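Local coordinates for protein decapping nuclease RAI1 (Scheffersomyces stipitis, PDB 5BTO) that removes NAD caps, and hydrolyses m7G-capped and 5'-triphosphate RNA ends, with the help of divalent metal ions, and also binds and stimulates the exoribonuclease RAT1, at residues Lys106-Leu117 against Asp140-Asp148. Numbering follows the deposited sequence.
Sequences KVNVDIITYRGL and DGQLFINSD
Leu143 N gives its hydrogen bond to Asp110 O, the first of three backbone bonds that join strands 111-114 and 142-147; Ile112 N to Leu143 O and Ile145 N to Ile112 O follow. The strands run parallel, their axes 14° apart. Where this pairing ends, the Thr113 hydroxyl takes over. Its OG1 lies anti to the backbone N (chi1 -169°) and donates to Ile145 O at 2.8 Å, coming from above the carbonyl plane. On one face the CD1 methyl of Ile112 sits 3.5 Å from CE2 of Phe144, the two side chains lying alongside each other; on the other, Ile111 CG2 meets Ile145 CD1 at 3.8 Å. Further along, Leu117 lays CD1 against the Asn146 backbone, 3.4 Å from its CA.

At the start of the pairing, side chains take part in the joining. The Gln142 amide reaches across so that NE2 bonds to Val109 O at 3.2 Å and, weakly, to Val107 O, tying down the turn around Asn108; Arg398 holds OE1 at the other end of the amide. Lys106 runs antiparallel alongside Gln142, its straight chain carrying NZ to Asp140 O at 2.8 Å, while a water joins NZ to Asp140 OD1. The direct salt bridge to OD1 is long, and OD2 pairs with Arg398. A methionine in place of Lys106 would probably leave Asp140 O without this donor and break the water link to the carboxylate.

Strand 228-235 pairs with the far edge of 111-114, and 132-139 with that of 142-147, placing this parallel pair inside the large mixed sheet of the DXO/Dom3Z fold. Tyr114, at the N-cap of helix 115-123, begins the substrate-binding Tyr114-Arg115-Gly116 segment, so the strand leads directly into the decapping site.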
loop_
_atom_site.group_PDB
_atom_site.type_symbol
_atom_site.label_atom_id
_atom_site.label_comp_id
_atom_site.label_asym_id
_atom_site.label_seq_id
_atom_site.Cartn_x
_atom_site.Cartn_y
_atom_site.Cartn_z
ATOM N N LYS A 106 8.837 32.764 9.435
ATOM C CA LYS A 106 7.758 31.799 9.240
ATOM C C LYS A 106 7.873 30.677 10.263
ATOM O O LYS A 106 8.975 30.325 10.682
ATOM C CB LYS A 106 7.772 31.241 7.814
ATOM C CG LYS A 106 8.910 30.269 7.516
ATOM C CD LYS A 106 8.913 29.834 6.048
ATOM C CE LYS A 106 10.060 28.877 5.762
ATOM N NZ LYS A 106 10.174 28.561 4.305
ATOM N N VAL A 107 6.731 30.121 10.665
ATOM C CA VAL A 107 6.715 29.020 11.616
ATOM C C VAL A 107 7.490 27.838 11.036
ATOM O O VAL A 107 7.423 27.559 9.829
ATOM C CB VAL A 107 5.260 28.608 11.980
ATOM C CG1 VAL A 107 4.516 28.127 10.737
ATOM C CG2 VAL A 107 5.243 27.528 13.057
ATOM N N ASN A 108 8.221 27.142 11.901
ATOM C CA ASN A 108 9.113 26.080 11.464
ATOM C C ASN A 108 8.418 24.727 11.381
ATOM O O ASN A 108 8.650 23.857 12.213
ATOM C CB ASN A 108 10.318 25.985 12.394
ATOM C CG ASN A 108 11.324 24.954 11.937
ATOM O OD1 ASN A 108 11.572 24.796 10.739
ATOM N ND2 ASN A 108 11.899 24.229 12.890
ATOM N N VAL A 109 7.562 24.568 10.373
ATOM C CA VAL A 109 6.887 23.293 10.111
ATOM C C VAL A 109 6.846 22.990 8.622
ATOM O O VAL A 109 7.111 23.866 7.789
ATOM C CB VAL A 109 5.438 23.269 10.651
ATOM C CG1 VAL A 109 5.418 23.510 12.160
ATOM C CG2 VAL A 109 4.566 24.288 9.923
ATOM N N ASP A 110 6.508 21.742 8.300
ATOM C CA ASP A 110 6.383 21.297 6.918
ATOM C C ASP A 110 4.948 21.388 6.425
ATOM O O ASP A 110 4.707 21.600 5.234
ATOM C CB ASP A 110 6.845 19.847 6.796
ATOM C CG ASP A 110 8.286 19.659 7.208
ATOM O OD1 ASP A 110 9.162 20.258 6.550
ATOM O OD2 ASP A 110 8.555 18.912 8.176
ATOM N N ILE A 111 3.996 21.199 7.338
ATOM C CA ILE A 111 2.584 21.136 6.974
ATOM C C ILE A 111 1.744 22.001 7.913
ATOM O O ILE A 111 1.970 22.009 9.116
ATOM C CB ILE A 111 2.053 19.679 7.049
ATOM C CG1 ILE A 111 2.775 18.771 6.049
ATOM C CG2 ILE A 111 0.538 19.635 6.804
ATOM C CD1 ILE A 111 2.512 17.288 6.315
ATOM N N ILE A 112 0.780 22.722 7.349
ATOM C CA ILE A 112 -0.119 23.581 8.125
ATOM C C ILE A 112 -1.551 23.159 7.800
ATOM O O ILE A 112 -1.953 23.187 6.642
ATOM C CB ILE A 112 0.096 25.068 7.754
ATOM C CG1 ILE A 112 1.473 25.533 8.239
ATOM C CG2 ILE A 112 -1.035 25.959 8.323
ATOM C CD1 ILE A 112 1.965 26.829 7.595
ATOM N N THR A 113 -2.323 22.747 8.809
ATOM C CA THR A 113 -3.647 22.217 8.531
ATOM C C THR A 113 -4.510 22.173 9.779
ATOM O O THR A 113 -4.123 22.700 10.827
ATOM C CB THR A 113 -3.536 20.802 7.903
ATOM O OG1 THR A 113 -4.807 20.379 7.388
ATOM C CG2 THR A 113 -3.020 19.798 8.920
ATOM N N TYR A 114 -5.686 21.568 9.653
ATOM C CA TYR A 114 -6.615 21.415 10.772
ATOM C C TYR A 114 -6.616 19.984 11.317
ATOM O O TYR A 114 -6.538 19.005 10.570
ATOM C CB TYR A 114 -8.040 21.787 10.346
ATOM C CG TYR A 114 -8.355 23.262 10.421
ATOM C CD1 TYR A 114 -8.726 23.853 11.623
ATOM C CD2 TYR A 114 -8.303 24.063 9.293
ATOM C CE1 TYR A 114 -9.008 25.200 11.698
ATOM C CE2 TYR A 114 -8.588 25.421 9.361
ATOM C CZ TYR A 114 -8.946 25.982 10.566
ATOM O OH TYR A 114 -9.230 27.331 10.650
ATOM N N ARG A 115 -6.773 19.869 12.633
ATOM C CA ARG A 115 -6.799 18.578 13.305
ATOM C C ARG A 115 -7.844 17.641 12.739
ATOM O O ARG A 115 -7.594 16.452 12.607
ATOM C CB ARG A 115 -7.084 18.762 14.805
ATOM C CG ARG A 115 -7.569 17.481 15.494
ATOM C CD ARG A 115 -8.235 17.729 16.844
ATOM N NE ARG A 115 -9.571 18.313 16.750
ATOM C CZ ARG A 115 -10.076 19.147 17.654
ATOM N NH1 ARG A 115 -9.351 19.500 18.709
ATOM N NH2 ARG A 115 -11.300 19.635 17.504
ATOM N N GLY A 116 -9.025 18.176 12.429
ATOM C CA GLY A 116 -10.124 17.344 11.971
ATOM C C GLY A 116 -9.788 16.645 10.664
ATOM O O GLY A 116 -10.215 15.518 10.426
ATOM N N LEU A 117 -9.011 17.311 9.819
ATOM C CA LEU A 117 -8.661 16.723 8.534
ATOM C C LEU A 117 -7.664 15.584 8.741
ATOM O O LEU A 117 -7.724 14.560 8.056
ATOM C CB LEU A 117 -8.077 17.782 7.596
ATOM C CG LEU A 117 -8.982 19.006 7.378
ATOM C CD1 LEU A 117 -8.305 20.039 6.471
ATOM C CD2 LEU A 117 -10.348 18.589 6.819
ATOM N N ASP A 140 5.932 28.769 -0.029
ATOM C CA ASP A 140 6.995 29.137 0.897
ATOM C C ASP A 140 7.603 27.919 1.594
ATOM O O ASP A 140 7.885 27.956 2.787
ATOM C CB ASP A 140 6.469 30.142 1.923
ATOM C CG ASP A 140 7.559 31.042 2.490
ATOM O OD1 ASP A 140 8.697 31.045 1.972
ATOM O OD2 ASP A 140 7.263 31.774 3.455
ATOM N N GLY A 141 7.805 26.842 0.842
ATOM C CA GLY A 141 8.466 25.662 1.367
ATOM C C GLY A 141 7.624 24.833 2.323
ATOM O O GLY A 141 8.154 23.987 3.036
ATOM N N GLN A 142 6.317 25.069 2.323
ATOM C CA GLN A 142 5.409 24.406 3.264
ATOM C C GLN A 142 4.166 23.894 2.544
ATOM O O GLN A 142 3.777 24.438 1.507
ATOM C CB GLN A 142 5.002 25.387 4.373
ATOM C CG GLN A 142 6.181 25.947 5.130
ATOM C CD GLN A 142 5.790 26.981 6.170
ATOM O OE1 GLN A 142 4.922 27.825 5.939
ATOM N NE2 GLN A 142 6.431 26.911 7.330
ATOM N N LEU A 143 3.553 22.837 3.074
ATOM C CA LEU A 143 2.295 22.347 2.515
ATOM C C LEU A 143 1.105 22.849 3.322
ATOM O O LEU A 143 1.085 22.735 4.541
ATOM C CB LEU A 143 2.256 20.816 2.471
ATOM C CG LEU A 143 3.292 20.102 1.607
ATOM C CD1 LEU A 143 2.937 18.606 1.509
ATOM C CD2 LEU A 143 3.375 20.746 0.213
ATOM N N PHE A 144 0.121 23.405 2.629
ATOM C CA PHE A 144 -1.117 23.859 3.256
ATOM C C PHE A 144 -2.232 22.913 2.843
ATOM O O PHE A 144 -2.394 22.623 1.653
ATOM C CB PHE A 144 -1.426 25.303 2.831
ATOM C CG PHE A 144 -0.387 26.295 3.274
ATOM C CD1 PHE A 144 0.825 26.399 2.602
ATOM C CD2 PHE A 144 -0.620 27.120 4.358
ATOM C CE1 PHE A 144 1.793 27.304 3.007
ATOM C CE2 PHE A 144 0.340 28.032 4.773
ATOM C CZ PHE A 144 1.549 28.121 4.104
ATOM N N ILE A 145 -2.970 22.392 3.823
ATOM C CA ILE A 145 -3.985 21.369 3.546
ATOM C C ILE A 145 -5.332 21.782 4.117
ATOM O O ILE A 145 -5.433 22.089 5.313
ATOM C CB ILE A 145 -3.581 20.011 4.157
ATOM C CG1 ILE A 145 -2.200 19.586 3.627
ATOM C CG2 ILE A 145 -4.646 18.931 3.858
ATOM C CD1 ILE A 145 -1.712 18.243 4.142
ATOM N N ASN A 146 -6.362 21.805 3.273
ATOM C CA ASN A 146 -7.724 22.049 3.749
ATOM C C ASN A 146 -8.720 21.179 3.014
ATOM O O ASN A 146 -8.408 20.612 1.971
ATOM C CB ASN A 146 -8.143 23.518 3.594
ATOM C CG ASN A 146 -9.354 23.873 4.472
ATOM O OD1 ASN A 146 -9.692 23.144 5.410
ATOM N ND2 ASN A 146 -10.008 24.979 4.168
ATOM N N SER A 147 -9.927 21.079 3.554
ATOM C CA SER A 147 -11.022 20.477 2.808
ATOM C C SER A 147 -11.403 21.394 1.652
ATOM O O SER A 147 -11.071 22.585 1.645
ATOM C CB SER A 147 -12.234 20.274 3.718
ATOM O OG SER A 147 -12.562 21.478 4.398
ATOM N N ASP A 148 -12.107 20.840 0.672
ATOM C CA ASP A 148 -12.553 21.633 -0.461
ATOM C C ASP A 148 -13.964 22.172 -0.236
ATOM O O ASP A 148 -14.903 21.411 0.002
ATOM C CB ASP A 148 -12.495 20.804 -1.738
ATOM C CG ASP A 148 -12.827 21.618 -2.972
ATOM O OD1 ASP A 148 -11.957 22.379 -3.445
ATOM O OD2 ASP A 148 -13.957 21.491 -3.476
HETATM O O HOH W 1 11.369 30.957 3.509
#